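Local coordinates for protein tannase (Lactobacillus plantarum, PDB 3WA7) that hydrolyses the galloyl ester bonds of tannins as a tannase of the alpha/beta-hydrolase fold, at residues A[219-224]-A[256-261]; A[209-214]-A[266-271]; A[13-18]-A[24-29]; A[47-52]-A[149-154]. All coordinates share one frame; numbering follows the deposited sequence.

In the fold
Interactions 1 and 2 hold the same two elements, helix 209-220 and helix 252-271, and touch where Leu261 packs on Met214 and Asp213. Interaction 1, just past the end of helix 209-220, is partly exposed and rests on one amide-to-hydroxyl bond, whereas interaction 2, centred about 14 Å away and also only partly buried, stacks a partly exposed histidine on a buried tyrosine. On the opposite side of the chain's centre, interactions 3 and 4 belong to the main sheet of the alpha/beta-hydrolase fold. Interaction 3 is a backbone-bonded hairpin at the sheet margin, with an exposed face; interaction 4, on the neighbouring strand, is small, wholly apolar and buried.

Interaction 1. Residues A[219-224]-A[256-261]; sequences QFNGIN and ALSLAL
Asn221 reaches from the turn that closes helix 209-220 to Ser258, joining that helix, which follows strand 199-203 of the alpha/beta-hydrolase sheet, to helix 252-271, which comes after the antiparallel pair of strands 225-232 and 241-249. Asn221 is the first residue to leave helical geometry, and a type II beta turn runs from Phe220 to Ile223, with Ile223 N bonded to Phe220 O at 3.0 Å.

The polar part of the contact is a single hydrogen bond: Asn221 ND2 donates to Ser258 OG at 2.9 Å. It is almost straight, 175° at the hydrogen, and OG lies in the plane of the amide. Both side chains are swung away from their own backbone nitrogens (chi1 176° for Asn221, 172° for Ser258), which points amide and hydroxyl at each other. Ser258 OG is also hydrogen-bonded to Glu217, one turn back on the first helix, so the hydroxyl is gripped twice by helix 209-220 and its end. With an alanine at Asn221, Ser258 would probably keep its bond to Glu217 but lose the ND2 donor to its OG, and Leu259 would lose the amide that packs on it.

The remaining contact is van der Waals and slight: exposed Leu259 brings its CD1 to 4.0 Å from Asn221 OD1.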
# COMPACT_ATOMS: atom_id res chain seq x y z
N GLN A 219 -10.76 -2.09 17.18
CA GLN A 219 -9.74 -1.22 17.75
C GLN A 219 -10.26 0.04 18.44
O GLN A 219 -9.81 0.36 19.55
CB GLN A 219 -8.74 -0.81 16.67
CG GLN A 219 -7.60 0.06 17.18
CD GLN A 219 -6.52 0.25 16.15
OE1 GLN A 219 -6.03 -0.71 15.56
NE2 GLN A 219 -6.12 1.50 15.92
N PHE A 220 -11.21 0.73 17.82
CA PHE A 220 -11.70 1.98 18.40
C PHE A 220 -13.05 2.01 19.09
O PHE A 220 -13.51 3.07 19.50
CB PHE A 220 -11.65 3.08 17.33
CG PHE A 220 -10.25 3.53 16.98
CD1 PHE A 220 -9.73 3.32 15.71
CD2 PHE A 220 -9.46 4.17 17.93
CE1 PHE A 220 -8.43 3.75 15.38
CE2 PHE A 220 -8.17 4.61 17.61
CZ PHE A 220 -7.66 4.39 16.34
N ASN A 221 -13.71 0.86 19.23
CA ASN A 221 -15.00 0.86 19.91
C ASN A 221 -14.79 1.42 21.31
O ASN A 221 -13.83 1.07 21.99
CB ASN A 221 -15.56 -0.56 20.00
CG ASN A 221 -16.85 -0.62 20.79
OD1 ASN A 221 -16.86 -1.06 21.95
ND2 ASN A 221 -17.94 -0.16 20.19
N GLY A 222 -15.70 2.28 21.75
CA GLY A 222 -15.58 2.87 23.07
C GLY A 222 -15.02 4.28 23.01
O GLY A 222 -15.16 5.05 23.95
N ILE A 223 -14.36 4.60 21.90
CA ILE A 223 -13.80 5.93 21.69
C ILE A 223 -14.77 6.59 20.72
O ILE A 223 -14.72 6.35 19.51
CB ILE A 223 -12.39 5.83 21.07
CG1 ILE A 223 -11.47 5.05 22.03
CG2 ILE A 223 -11.83 7.22 20.80
CD1 ILE A 223 -10.11 4.70 21.45
N ASN A 224 -15.66 7.42 21.25
CA ASN A 224 -16.70 8.05 20.45
C ASN A 224 -16.45 9.37 19.75
O ASN A 224 -17.32 9.86 19.03
CB ASN A 224 -17.98 8.13 21.28
CG ASN A 224 -18.41 6.78 21.81
OD1 ASN A 224 -18.38 5.79 21.09
ND2 ASN A 224 -18.81 6.74 23.07
N ALA A 256 -23.80 1.88 18.20
CA ALA A 256 -24.39 0.55 18.15
C ALA A 256 -23.78 -0.22 16.98
O ALA A 256 -23.47 -1.40 17.09
CB ALA A 256 -25.90 0.65 17.98
N LEU A 257 -23.59 0.48 15.87
CA LEU A 257 -23.01 -0.13 14.68
C LEU A 257 -21.58 -0.54 15.01
O LEU A 257 -21.11 -1.61 14.62
CB LEU A 257 -23.03 0.86 13.51
CG LEU A 257 -22.85 0.29 12.11
CD1 LEU A 257 -23.96 -0.72 11.82
CD2 LEU A 257 -22.88 1.42 11.09
N SER A 258 -20.89 0.33 15.75
CA SER A 258 -19.52 0.08 16.16
C SER A 258 -19.39 -1.19 16.99
O SER A 258 -18.49 -2.00 16.77
CB SER A 258 -18.99 1.26 16.96
OG SER A 258 -17.72 0.97 17.53
N LEU A 259 -20.29 -1.37 17.95
CA LEU A 259 -20.23 -2.56 18.79
C LEU A 259 -20.48 -3.82 17.97
O LEU A 259 -19.81 -4.83 18.16
CB LEU A 259 -21.25 -2.46 19.93
CG LEU A 259 -21.25 -3.59 20.97
CD1 LEU A 259 -19.87 -3.72 21.60
CD2 LEU A 259 -22.30 -3.30 22.04
N ALA A 260 -21.44 -3.75 17.05
CA ALA A 260 -21.77 -4.88 16.20
C ALA A 260 -20.60 -5.26 15.30
O ALA A 260 -20.32 -6.45 15.08
CB ALA A 260 -22.99 -4.55 15.35
N LEU A 261 -19.91 -4.25 14.76
CA LEU A 261 -18.76 -4.49 13.90
C LEU A 261 -17.63 -5.11 14.70
O LEU A 261 -16.96 -6.04 14.24
CB LEU A 261 -18.31 -3.18 13.25
CG LEU A 261 -19.13 -2.75 12.03
CD1 LEU A 261 -18.92 -1.28 11.73
CD2 LEU A 261 -18.74 -3.60 10.83

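Interaction 2. Residues A[209-214]-A[266-271]; sequences LEHADM and STYLNQ
His211 lays its imidazole against the phenol ring of Tyr268 in a face-to-face stack, the centroids 3.8 Å apart and the planes inclined by 21°, while Glu210, just before it, covers the opposite face with its CG, so that the imidazole is held flat between the CG methylene of Glu210 and the phenol ring. The two stacked rings are offset. Tyr268 CE1 sits over the centre of the imidazole, whereas His211 CG lies nearer the rim of the phenol. His211 CB adds a CH-pi contact from above the same phenol, 3.9 Å from the centroid of the Tyr268 ring.

The stack ties the N-terminal part of helix 209-220 to the C-terminal part of helix 252-271, both within the region inserted in sequence between strands 199-203 and 410-414 of the alpha/beta-hydrolase sheet. Asn208 fixes the polar rims, its side chain hydrogen-bonding both His211 ND1 and Tyr268 OH.

Farther along, Met214, deposited as selenomethionine, bends at its last torsion (chi3 -71°) and brings its methyl beside the root of the tyrosine, with Met214 CE 3.8 Å from Tyr268 CB. On the tyrosine's own helix, Gln271 folds back so that its NE2 bonds Tyr268 O at 2.9 Å, using a lone pair in the carbonyl plane.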
# COMPACT_ATOMS: atom_id res chain seq x y z
N LEU A 209 -10.13 -4.43 2.43
CA LEU A 209 -11.20 -3.45 2.60
C LEU A 209 -12.54 -3.97 3.10
O LEU A 209 -13.20 -3.30 3.89
CB LEU A 209 -11.39 -2.69 1.28
CG LEU A 209 -10.11 -2.08 0.70
CD1 LEU A 209 -10.43 -1.41 -0.63
CD2 LEU A 209 -9.51 -1.07 1.69
N GLU A 210 -12.94 -5.16 2.66
CA GLU A 210 -14.23 -5.72 3.06
C GLU A 210 -14.26 -6.18 4.51
O GLU A 210 -15.31 -6.57 5.02
CB GLU A 210 -14.62 -6.89 2.14
CG GLU A 210 -13.76 -8.14 2.32
CD GLU A 210 -12.56 -8.17 1.39
OE1 GLU A 210 -11.96 -7.10 1.15
OE2 GLU A 210 -12.21 -9.27 0.92
N HIS A 211 -13.12 -6.12 5.19
CA HIS A 211 -13.05 -6.51 6.60
C HIS A 211 -12.44 -5.40 7.44
O HIS A 211 -12.29 -5.55 8.66
CB HIS A 211 -12.22 -7.79 6.76
CG HIS A 211 -12.72 -8.95 5.96
ND1 HIS A 211 -11.96 -9.58 5.01
CD2 HIS A 211 -13.92 -9.57 5.96
CE1 HIS A 211 -12.66 -10.55 4.45
NE2 HIS A 211 -13.86 -10.57 5.01
N ALA A 212 -12.10 -4.29 6.79
CA ALA A 212 -11.49 -3.14 7.47
C ALA A 212 -12.42 -2.43 8.44
O ALA A 212 -11.96 -1.86 9.43
CB ALA A 212 -10.96 -2.15 6.44
N ASP A 213 -13.72 -2.45 8.17
CA ASP A 213 -14.67 -1.79 9.07
C ASP A 213 -14.71 -2.53 10.40
O ASP A 213 -14.71 -1.89 11.46
CB ASP A 213 -16.07 -1.74 8.46
CG ASP A 213 -16.17 -0.72 7.34
OD1 ASP A 213 -15.62 0.39 7.51
OD2 ASP A 213 -16.82 -1.02 6.31
N MSE A 214 -14.76 -3.85 10.35
CA MSE A 214 -14.79 -4.66 11.56
C MSE A 214 -13.50 -4.47 12.36
O MSE A 214 -13.53 -4.38 13.59
CB MSE A 214 -14.96 -6.14 11.23
CG MSE A 214 -16.35 -6.51 10.75
SE MSE A 214 -16.47 -8.43 10.48
CE MSE A 214 -15.38 -8.56 8.92
N SER A 266 -14.39 -10.62 15.79
CA SER A 266 -13.89 -11.81 16.48
C SER A 266 -14.12 -13.04 15.62
O SER A 266 -13.24 -13.89 15.50
CB SER A 266 -14.58 -12.00 17.84
OG SER A 266 -14.25 -10.95 18.74
N THR A 267 -15.29 -13.13 15.02
CA THR A 267 -15.60 -14.27 14.17
C THR A 267 -14.71 -14.29 12.94
O THR A 267 -14.17 -15.34 12.57
CB THR A 267 -17.08 -14.24 13.74
OG1 THR A 267 -17.90 -14.30 14.92
CG2 THR A 267 -17.40 -15.43 12.84
N TYR A 268 -14.56 -13.14 12.31
CA TYR A 268 -13.71 -13.03 11.13
C TYR A 268 -12.27 -13.41 11.48
O TYR A 268 -11.65 -14.24 10.81
CB TYR A 268 -13.73 -11.60 10.58
CG TYR A 268 -12.66 -11.36 9.54
CD1 TYR A 268 -12.70 -12.01 8.31
CD2 TYR A 268 -11.57 -10.53 9.82
CE1 TYR A 268 -11.68 -11.84 7.37
CE2 TYR A 268 -10.55 -10.36 8.89
CZ TYR A 268 -10.61 -11.01 7.67
OH TYR A 268 -9.60 -10.84 6.75
N LEU A 269 -11.74 -12.78 12.52
CA LEU A 269 -10.37 -13.05 12.94
C LEU A 269 -10.16 -14.53 13.25
O LEU A 269 -9.22 -15.16 12.76
CB LEU A 269 -10.01 -12.19 14.15
CG LEU A 269 -8.57 -12.14 14.68
CD1 LEU A 269 -8.26 -13.39 15.51
CD2 LEU A 269 -7.60 -11.99 13.52
N ASN A 270 -11.05 -15.11 14.06
CA ASN A 270 -10.91 -16.51 14.42
C ASN A 270 -10.93 -17.46 13.22
O ASN A 270 -10.17 -18.43 13.18
CB ASN A 270 -12.00 -16.92 15.41
CG ASN A 270 -11.83 -16.26 16.76
OD1 ASN A 270 -10.77 -15.71 17.07
ND2 ASN A 270 -12.88 -16.32 17.59
N GLN A 271 -11.80 -17.20 12.25
CA GLN A 271 -11.89 -18.09 11.10
C GLN A 271 -10.70 -18.01 10.15
O GLN A 271 -10.56 -18.86 9.27
CB GLN A 271 -13.21 -17.86 10.35
CG GLN A 271 -13.41 -16.47 9.77
CD GLN A 271 -12.85 -16.33 8.38
OE1 GLN A 271 -13.18 -17.10 7.47
NE2 GLN A 271 -11.99 -15.33 8.18

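Interaction 3. Residues A[13-18]-A[24-29]; sequences VPEQVQ and IQYYAA
Strands 13-18 and 24-29 pair antiparallel as the two arms of a beta hairpin, with hydrogen-bonded pairs Val13-Ala28, Glu15-Tyr26 and Val17-Ile24 and a strong twist that sets their directions 135° apart. Each of these pairs carries two backbone bonds; the straightest runs from Tyr26 N to Glu15 O, 3.0 Å long and 179° at the hydrogen.

On the face bearing Glu15, Val17 and Tyr26, the tyrosine ring lies across the neighbouring strand. Its CG is placed between the backbone N and the carbonyl carbon (chi1 64°), which brings the ring under Glu15, whose CB sits over one face, 3.7 Å from the Tyr26 centroid. Val17 CG1 comes to the ring edge, 3.4 Å from Tyr26 OH. A serine in place of Tyr26 would probably strip Glu15 CB and Val17 of this apolar cover and open a gap beneath the strand. The Glu15 carboxylate turns away to a salt bridge with Arg30. On the other, more exposed face, Pro14 packs on the Tyr27 ring, Pro14 CD lying 3.8 Å from Tyr27 CE2, while the side chains of Gln16 and Gln25 run alongside each other.

Strand 13-19 forms one margin of the main sheet; the other edge of strand 22-33 pairs with strand 44-50, Tyr27 and Ala29 making backbone hydrogen bonds to Val49 and Val47, and helix 95-103 covers Ile24 and Tyr26 with Leu102.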
# COMPACT_ATOMS: atom_id res chain seq x y z
N VAL A 13 17.90 9.62 -22.29
CA VAL A 13 18.65 10.87 -22.38
C VAL A 13 19.31 11.19 -21.04
O VAL A 13 18.75 10.93 -19.97
CB VAL A 13 17.73 12.04 -22.80
CG1 VAL A 13 17.15 11.76 -24.18
CG2 VAL A 13 16.60 12.21 -21.79
N PRO A 14 20.53 11.77 -21.08
CA PRO A 14 21.28 12.12 -19.87
C PRO A 14 20.66 13.20 -18.98
O PRO A 14 20.13 14.19 -19.47
CB PRO A 14 22.64 12.52 -20.42
CG PRO A 14 22.28 13.14 -21.73
CD PRO A 14 21.28 12.15 -22.28
N GLU A 15 20.76 12.98 -17.68
CA GLU A 15 20.23 13.89 -16.67
C GLU A 15 21.12 13.77 -15.43
O GLU A 15 21.90 12.83 -15.32
CB GLU A 15 18.81 13.50 -16.28
CG GLU A 15 17.79 13.54 -17.41
CD GLU A 15 17.07 14.87 -17.49
OE1 GLU A 15 17.73 15.91 -17.30
OE2 GLU A 15 15.86 14.88 -17.75
N GLN A 16 20.99 14.72 -14.52
CA GLN A 16 21.74 14.66 -13.27
C GLN A 16 21.01 15.47 -12.21
O GLN A 16 20.37 16.48 -12.52
CB GLN A 16 23.17 15.20 -13.44
CG GLN A 16 23.27 16.70 -13.63
CD GLN A 16 24.71 17.18 -13.57
OE1 GLN A 16 25.40 17.02 -12.56
NE2 GLN A 16 25.18 17.78 -14.66
N VAL A 17 21.08 15.01 -10.98
CA VAL A 17 20.45 15.69 -9.85
C VAL A 17 21.45 15.72 -8.71
O VAL A 17 22.20 14.76 -8.51
CB VAL A 17 19.16 14.98 -9.38
CG1 VAL A 17 18.11 15.04 -10.47
CG2 VAL A 17 19.46 13.54 -9.01
N GLN A 18 21.47 16.82 -7.97
CA GLN A 18 22.38 16.95 -6.84
C GLN A 18 21.76 16.36 -5.58
O GLN A 18 20.72 16.81 -5.12
CB GLN A 18 22.73 18.43 -6.62
CG GLN A 18 23.40 19.08 -7.81
CD GLN A 18 24.75 18.46 -8.13
OE1 GLN A 18 25.28 18.64 -9.23
NE2 GLN A 18 25.32 17.74 -7.17
N ILE A 24 24.27 13.02 -8.98
CA ILE A 24 23.83 11.68 -9.37
C ILE A 24 23.53 11.69 -10.87
O ILE A 24 22.59 12.35 -11.31
CB ILE A 24 22.57 11.26 -8.60
CG1 ILE A 24 22.85 11.27 -7.09
CG2 ILE A 24 22.14 9.86 -9.04
CD1 ILE A 24 24.01 10.39 -6.68
N GLN A 25 24.34 10.97 -11.63
CA GLN A 25 24.18 10.90 -13.08
C GLN A 25 23.28 9.74 -13.46
O GLN A 25 23.47 8.61 -13.00
CB GLN A 25 25.54 10.71 -13.76
CG GLN A 25 26.54 11.84 -13.56
CD GLN A 25 26.22 13.07 -14.39
OE1 GLN A 25 25.36 13.04 -15.27
NE2 GLN A 25 26.92 14.17 -14.11
N TYR A 26 22.29 10.01 -14.31
CA TYR A 26 21.38 8.97 -14.75
C TYR A 26 20.82 9.29 -16.13
O TYR A 26 21.08 10.36 -16.68
CB TYR A 26 20.24 8.80 -13.74
CG TYR A 26 19.34 10.01 -13.58
CD1 TYR A 26 18.11 10.08 -14.22
CD2 TYR A 26 19.72 11.08 -12.78
CE1 TYR A 26 17.27 11.18 -14.06
CE2 TYR A 26 18.89 12.19 -12.61
CZ TYR A 26 17.67 12.23 -13.26
OH TYR A 26 16.85 13.33 -13.09
N TYR A 27 20.07 8.34 -16.68
CA TYR A 27 19.44 8.52 -17.98
C TYR A 27 17.95 8.35 -17.79
O TYR A 27 17.52 7.60 -16.92
CB TYR A 27 19.96 7.50 -18.99
CG TYR A 27 21.30 7.86 -19.58
CD1 TYR A 27 22.47 7.79 -18.83
CD2 TYR A 27 21.39 8.30 -20.90
CE1 TYR A 27 23.70 8.14 -19.37
CE2 TYR A 27 22.62 8.66 -21.46
CZ TYR A 27 23.77 8.57 -20.69
OH TYR A 27 24.98 8.92 -21.25
N ALA A 28 17.17 9.06 -18.60
CA ALA A 28 15.72 8.99 -18.48
C ALA A 28 15.01 8.80 -19.82
O ALA A 28 15.42 9.34 -20.84
CB ALA A 28 15.21 10.26 -17.80
N ALA A 29 13.93 8.02 -19.79
CA ALA A 29 13.10 7.77 -20.96
C ALA A 29 11.71 7.95 -20.38
O ALA A 29 11.27 7.16 -19.54
CB ALA A 29 13.29 6.34 -21.47

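Interaction 4. Residues A[47-52]-A[149-154]; sequences VFVPAA and RLPGDT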
# COMPACT_ATOMS: atom_id res chain seq x y z
N VAL A 47 11.26 5.65 -17.25
CA VAL A 47 12.38 4.78 -16.93
C VAL A 47 13.61 5.61 -16.56
O VAL A 47 13.99 6.52 -17.30
CB VAL A 47 12.74 3.89 -18.14
CG1 VAL A 47 13.92 2.99 -17.81
CG2 VAL A 47 11.54 3.06 -18.54
N PHE A 48 14.22 5.29 -15.43
CA PHE A 48 15.41 6.00 -14.98
C PHE A 48 16.52 4.99 -14.70
O PHE A 48 16.33 4.01 -13.98
CB PHE A 48 15.09 6.83 -13.73
CG PHE A 48 13.93 7.76 -13.94
CD1 PHE A 48 12.67 7.43 -13.47
CD2 PHE A 48 14.10 8.94 -14.65
CE1 PHE A 48 11.58 8.26 -13.72
CE2 PHE A 48 13.02 9.79 -14.90
CZ PHE A 48 11.75 9.44 -14.43
N VAL A 49 17.69 5.25 -15.29
CA VAL A 49 18.82 4.34 -15.18
C VAL A 49 20.12 5.01 -14.75
O VAL A 49 20.50 6.04 -15.29
CB VAL A 49 19.07 3.66 -16.55
CG1 VAL A 49 20.18 2.63 -16.42
CG2 VAL A 49 17.79 3.03 -17.07
N PRO A 50 20.81 4.42 -13.75
CA PRO A 50 22.08 5.01 -13.31
C PRO A 50 23.00 5.08 -14.53
O PRO A 50 23.07 4.13 -15.31
CB PRO A 50 22.57 4.01 -12.27
CG PRO A 50 21.27 3.53 -11.65
CD PRO A 50 20.41 3.31 -12.88
N ALA A 51 23.69 6.20 -14.69
CA ALA A 51 24.57 6.39 -15.84
C ALA A 51 25.58 5.26 -16.06
O ALA A 51 25.92 4.94 -17.20
CB ALA A 51 25.31 7.73 -15.71
N ALA A 52 26.06 4.67 -14.98
CA ALA A 52 27.03 3.59 -15.07
C ALA A 52 26.59 2.43 -15.97
O ALA A 52 27.43 1.78 -16.59
CB ALA A 52 27.36 3.06 -13.68
N ARG A 149 16.47 -5.31 -23.29
CA ARG A 149 16.39 -4.00 -23.92
C ARG A 149 16.39 -2.93 -22.84
O ARG A 149 17.03 -1.89 -22.98
CB ARG A 149 15.12 -3.91 -24.78
CG ARG A 149 15.19 -4.80 -26.02
CD ARG A 149 14.06 -4.49 -26.98
NE ARG A 149 12.78 -5.04 -26.54
CZ ARG A 149 12.41 -6.30 -26.73
NH1 ARG A 149 13.21 -7.15 -27.36
NH2 ARG A 149 11.22 -6.71 -26.30
N LEU A 150 15.68 -3.20 -21.75
CA LEU A 150 15.63 -2.28 -20.61
C LEU A 150 16.77 -2.61 -19.65
O LEU A 150 17.03 -3.78 -19.37
CB LEU A 150 14.31 -2.45 -19.86
CG LEU A 150 13.08 -1.63 -20.24
CD1 LEU A 150 11.85 -2.20 -19.55
CD2 LEU A 150 13.30 -0.18 -19.85
N PRO A 151 17.48 -1.60 -19.16
CA PRO A 151 18.57 -1.91 -18.22
C PRO A 151 17.95 -2.49 -16.95
O PRO A 151 16.80 -2.20 -16.63
CB PRO A 151 19.21 -0.55 -17.98
CG PRO A 151 19.03 0.14 -19.30
CD PRO A 151 17.59 -0.21 -19.64
N GLY A 152 18.70 -3.32 -16.23
CA GLY A 152 18.19 -3.91 -15.00
C GLY A 152 17.80 -5.37 -15.14
O GLY A 152 17.71 -5.91 -16.24
N ASP A 153 17.59 -6.03 -14.00
CA ASP A 153 17.22 -7.44 -13.98
C ASP A 153 15.70 -7.54 -13.81
O ASP A 153 15.18 -7.23 -12.74
CB ASP A 153 17.91 -8.15 -12.81
CG ASP A 153 17.78 -9.66 -12.88
OD1 ASP A 153 16.89 -10.16 -13.60
OD2 ASP A 153 18.56 -10.34 -12.19
N THR A 154 15.00 -7.97 -14.86
CA THR A 154 13.55 -8.08 -14.80
C THR A 154 13.07 -9.19 -13.85
O THR A 154 11.87 -9.34 -13.62
CB THR A 154 12.95 -8.31 -16.20
OG1 THR A 154 13.48 -9.51 -16.77
CG2 THR A 154 13.27 -7.12 -17.10
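Val47 and Val49 both turn CG1 opposite the backbone N (chi1 179° and -176°), so that each presents a pair of methyls to the segment 149-154. Leu150 answers with CG set opposite its carbonyl carbon (chi1 -89°), a torsion that carries its end nearer the strand than its CB direction alone would suggest. One branch does the touching: Leu150 CD2 sits against the fork of Val47, 3.8 Å from Val47 CG1 and 3.9 Å from Val47 CG2.

Next along the strand, Val49 meets the ring of Pro151, the two side chains crossing at about a right angle. Pro151 CB lies 3.7 Å from Val49 CG1, and Pro151 CG lies 3.9 Å from Val49 CG2, so both methyls ride on the CB-CG side of the ring. The contact is wholly apolar, and all four side chains are buried; their two pairings follow in the same order along both segments. Gly152, directly after, pairs by its backbone with Arg64.

The segment 149-154 belongs to the connection from helix 131-145 to strand 157-160 of the alpha/beta-hydrolase sheet. Strand 44-50 lies between strands 22-33 and 107-111; its alternate residues Phe48 and Pro50 pack on Leu102 of helix 95-103.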